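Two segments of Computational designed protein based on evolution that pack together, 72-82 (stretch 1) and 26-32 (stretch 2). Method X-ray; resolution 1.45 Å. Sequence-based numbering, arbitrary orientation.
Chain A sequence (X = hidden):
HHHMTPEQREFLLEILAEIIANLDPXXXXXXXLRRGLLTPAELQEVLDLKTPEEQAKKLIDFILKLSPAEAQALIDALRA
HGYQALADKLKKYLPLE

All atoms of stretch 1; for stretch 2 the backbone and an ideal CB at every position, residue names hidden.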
# COMPACT_ATOMS: atom_id res chain seq x y z
N GLN A 72 5.87 5.62 6.37
CA GLN A 72 5.19 6.56 7.26
C GLN A 72 4.31 7.55 6.50
O GLN A 72 3.20 7.86 6.94
CB GLN A 72 6.19 7.32 8.14
CG GLN A 72 5.57 8.12 9.28
CD GLN A 72 4.72 7.28 10.22
OE1 GLN A 72 3.55 7.59 10.47
NE2 GLN A 72 5.29 6.20 10.75
N ALA A 73 4.79 8.05 5.36
CA ALA A 73 4.02 8.96 4.51
C ALA A 73 2.72 8.33 4.03
O ALA A 73 1.67 8.97 4.00
CB ALA A 73 4.85 9.40 3.31
N LEU A 74 2.80 7.06 3.67
CA LEU A 74 1.64 6.30 3.25
C LEU A 74 0.60 6.20 4.38
O LEU A 74 -0.59 6.42 4.17
CB LEU A 74 2.10 4.93 2.79
CG LEU A 74 1.17 4.09 1.94
CD1 LEU A 74 1.95 3.14 1.06
CD2 LEU A 74 0.31 3.29 2.86
N ILE A 75 1.08 5.86 5.58
CA ILE A 75 0.23 5.75 6.77
C ILE A 75 -0.41 7.11 7.09
O ILE A 75 -1.62 7.19 7.32
CB ILE A 75 1.02 5.19 7.98
CG1 ILE A 75 1.43 3.74 7.72
CG2 ILE A 75 0.21 5.26 9.27
CD1 ILE A 75 2.63 3.29 8.51
N ASP A 76 0.41 8.16 7.10
CA ASP A 76 -0.08 9.53 7.32
C ASP A 76 -1.13 9.93 6.28
O ASP A 76 -2.12 10.58 6.61
CB ASP A 76 1.07 10.54 7.29
CG ASP A 76 2.02 10.42 8.48
OD1 ASP A 76 1.72 9.67 9.43
OD2 ASP A 76 3.06 11.09 8.46
N ALA A 77 -0.90 9.55 5.03
CA ALA A 77 -1.83 9.88 3.94
C ALA A 77 -3.18 9.19 4.11
O ALA A 77 -4.22 9.81 3.85
CB ALA A 77 -1.21 9.52 2.60
N LEU A 78 -3.18 7.93 4.54
CA LEU A 78 -4.43 7.23 4.87
C LEU A 78 -5.22 7.98 5.94
O LEU A 78 -6.43 8.16 5.80
CB LEU A 78 -4.17 5.80 5.34
CG LEU A 78 -3.98 4.77 4.23
CD1 LEU A 78 -3.31 3.52 4.77
CD2 LEU A 78 -5.31 4.42 3.57
N ARG A 79 -4.52 8.42 6.98
CA ARG A 79 -5.15 9.19 8.06
C ARG A 79 -5.68 10.53 7.54
O ARG A 79 -6.80 10.92 7.86
CB ARG A 79 -4.17 9.44 9.20
CG ARG A 79 -3.75 8.18 9.93
CD ARG A 79 -2.91 8.50 11.15
NE ARG A 79 -2.12 7.34 11.57
CZ ARG A 79 -2.60 6.26 12.19
NH1 ARG A 79 -3.90 6.15 12.49
NH2 ARG A 79 -1.77 5.28 12.51
N ALA A 80 -4.87 11.21 6.73
CA ALA A 80 -5.27 12.50 6.15
C ALA A 80 -6.50 12.42 5.24
O ALA A 80 -7.23 13.40 5.12
CB ALA A 80 -4.10 13.11 5.41
N HIS A 81 -6.73 11.27 4.61
CA HIS A 81 -7.91 11.04 3.76
C HIS A 81 -9.14 10.50 4.51
O HIS A 81 -10.20 10.35 3.91
CB HIS A 81 -7.56 10.10 2.60
CG HIS A 81 -6.73 10.75 1.54
ND1 HIS A 81 -5.37 10.90 1.65
CD2 HIS A 81 -7.08 11.30 0.36
CE1 HIS A 81 -4.91 11.50 0.57
NE2 HIS A 81 -5.93 11.76 -0.23
N GLY A 82 -8.98 10.22 5.81
CA GLY A 82 -10.07 9.82 6.69
C GLY A 82 -10.16 8.34 7.02
O GLY A 82 -11.25 7.85 7.31
N UNK A 26 -3.24 5.79 -5.55
CA UNK A 26 -2.48 6.94 -6.05
C UNK A 26 -2.42 8.07 -5.01
O UNK A 26 -1.38 8.69 -4.82
CB UNK A 26 -3.10 7.46 -7.35
N UNK A 27 -3.54 8.30 -4.33
CA UNK A 27 -3.64 9.37 -3.33
C UNK A 27 -2.77 9.17 -2.09
O UNK A 27 -2.29 10.14 -1.53
CB UNK A 27 -5.10 9.51 -2.89
N UNK A 28 -2.59 7.92 -1.68
CA UNK A 28 -1.74 7.62 -0.52
C UNK A 28 -0.29 7.32 -0.90
O UNK A 28 0.58 7.28 -0.04
CB UNK A 28 -2.32 6.43 0.25
N UNK A 29 -0.03 7.12 -2.20
CA UNK A 29 1.32 6.88 -2.71
C UNK A 29 2.04 8.14 -3.21
O UNK A 29 3.07 8.03 -3.88
CB UNK A 29 1.25 5.86 -3.85
N UNK A 30 1.53 9.32 -2.87
CA UNK A 30 2.12 10.60 -3.29
C UNK A 30 3.62 10.66 -3.14
O UNK A 30 4.34 10.88 -4.11
CB UNK A 30 1.50 11.75 -2.49
N UNK A 31 4.09 10.48 -1.91
CA UNK A 31 5.51 10.64 -1.62
C UNK A 31 6.38 9.60 -2.32
O UNK A 31 7.36 9.96 -2.94
CB UNK A 31 5.74 10.57 -0.11
N UNK A 32 6.01 8.30 -2.23
CA UNK A 32 6.79 7.32 -2.99
C UNK A 32 6.80 7.57 -4.51
O UNK A 32 7.80 7.32 -5.15
CB UNK A 32 6.24 5.92 -2.71

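Stretch 1 is mostly helix and offers two small side chains, A73 and A77, one turn apart, with L74 and L78 beside them and H81 toward its C-terminal end. No hydrogen bond joins the segments, so shape and apolar contact largely decide.

Position 26 lies out of reach of stretch 1: nothing there comes within 5.5 Å of its ideal CB. The helix sets no preference, and many side chains would fit. The deposited residue is T26.

At position 27 the CA-to-CB bond points toward stretch 1, and the ideal CB sits 3.6 Å from H81 NE2. The imidazole is held in place by its own helix, where H81 ND1 donates to A77 O at 2.7 Å. Beyond the ring the space is open, so a long side chain with an aliphatic base would suit, as would a shorter polar one. The residue is K27. Its CB packs against the ring, while the extended chain leads its amine away from the helix.

Position 28 is the centre of the contact. Its CA is 5.0 Å from A77 CA, and the small methyl permits this close approach; the ideal CB lies 4.0 Å from A77 CB and 4.6 Å from L78 CG. Its direction is sideways, along a surface lined by L74 and L78, which favours an aliphatic residue such as valine, isoleucine, leucine or methionine. I28 is found, and it loses more surface to the partner than any other residue here. Its CD1 reaches L74 CD2 at 3.7 Å and L78 CG at 4.0 Å, while CG2 lies 3.9 Å from L78 N. The backbone adds a CA-H...O contact, L74 CA to I28 O at 3.6 Å.

At position 29 CB points away, but a branched or long apolar chain could return to L74; as the N-cap position it would also suit serine, threonine, aspartate or asparagine. The residue is L29, which takes the apolar course: its CD2 meets L74 CD1 at 3.8 Å.

Position 30 begins the helix and has no close neighbour in stretch 1, so polar residues are readily accommodated; it is E30.

Position 31 points its CB toward A73, the ideal CB 3.7 Å from A73 CB. Alanine would suffice, and a longer polar chain can turn outward. E31 does so, leaving its CB 3.8 Å from A73 CB.

At position 32 CB points toward stretch 1 but finds no atom within 5.5 Å, so several sizes would suit; a helix's first turn welcomes proline, whose nitrogen need not donate. P32 CD stays 4.9 Å from A73 CB.

Stretch 2 (26-32) TKILEEP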
# COMPACT_ATOMS: atom_id res chain seq x y z
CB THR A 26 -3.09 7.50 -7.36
OG1 THR A 26 -3.27 6.42 -8.29
CG2 THR A 26 -2.18 8.56 -7.99
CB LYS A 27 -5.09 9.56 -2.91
CG LYS A 27 -5.93 10.13 -4.03
CD LYS A 27 -7.36 10.37 -3.60
CE LYS A 27 -8.15 11.02 -4.71
NZ LYS A 27 -7.87 12.47 -4.82
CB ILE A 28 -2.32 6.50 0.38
CG1 ILE A 28 -2.34 5.14 -0.33
CG2 ILE A 28 -3.72 6.89 0.85
CD1 ILE A 28 -2.60 3.97 0.60
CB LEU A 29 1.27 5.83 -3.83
CG LEU A 29 0.87 4.42 -3.41
CD1 LEU A 29 0.46 3.59 -4.62
CD2 LEU A 29 1.99 3.73 -2.65
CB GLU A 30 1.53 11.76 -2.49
CG GLU A 30 0.40 12.49 -3.17
CD GLU A 30 0.17 13.84 -2.54
OE1 GLU A 30 -0.21 13.89 -1.36
OE2 GLU A 30 0.41 14.85 -3.22
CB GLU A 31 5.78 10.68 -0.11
CG GLU A 31 7.22 11.04 0.24
CD GLU A 31 7.61 12.43 -0.24
OE1 GLU A 31 6.77 13.34 -0.18
OE2 GLU A 31 8.76 12.61 -0.67
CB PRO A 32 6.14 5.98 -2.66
CG PRO A 32 5.25 6.22 -1.50
CD PRO A 32 5.10 7.67 -1.26
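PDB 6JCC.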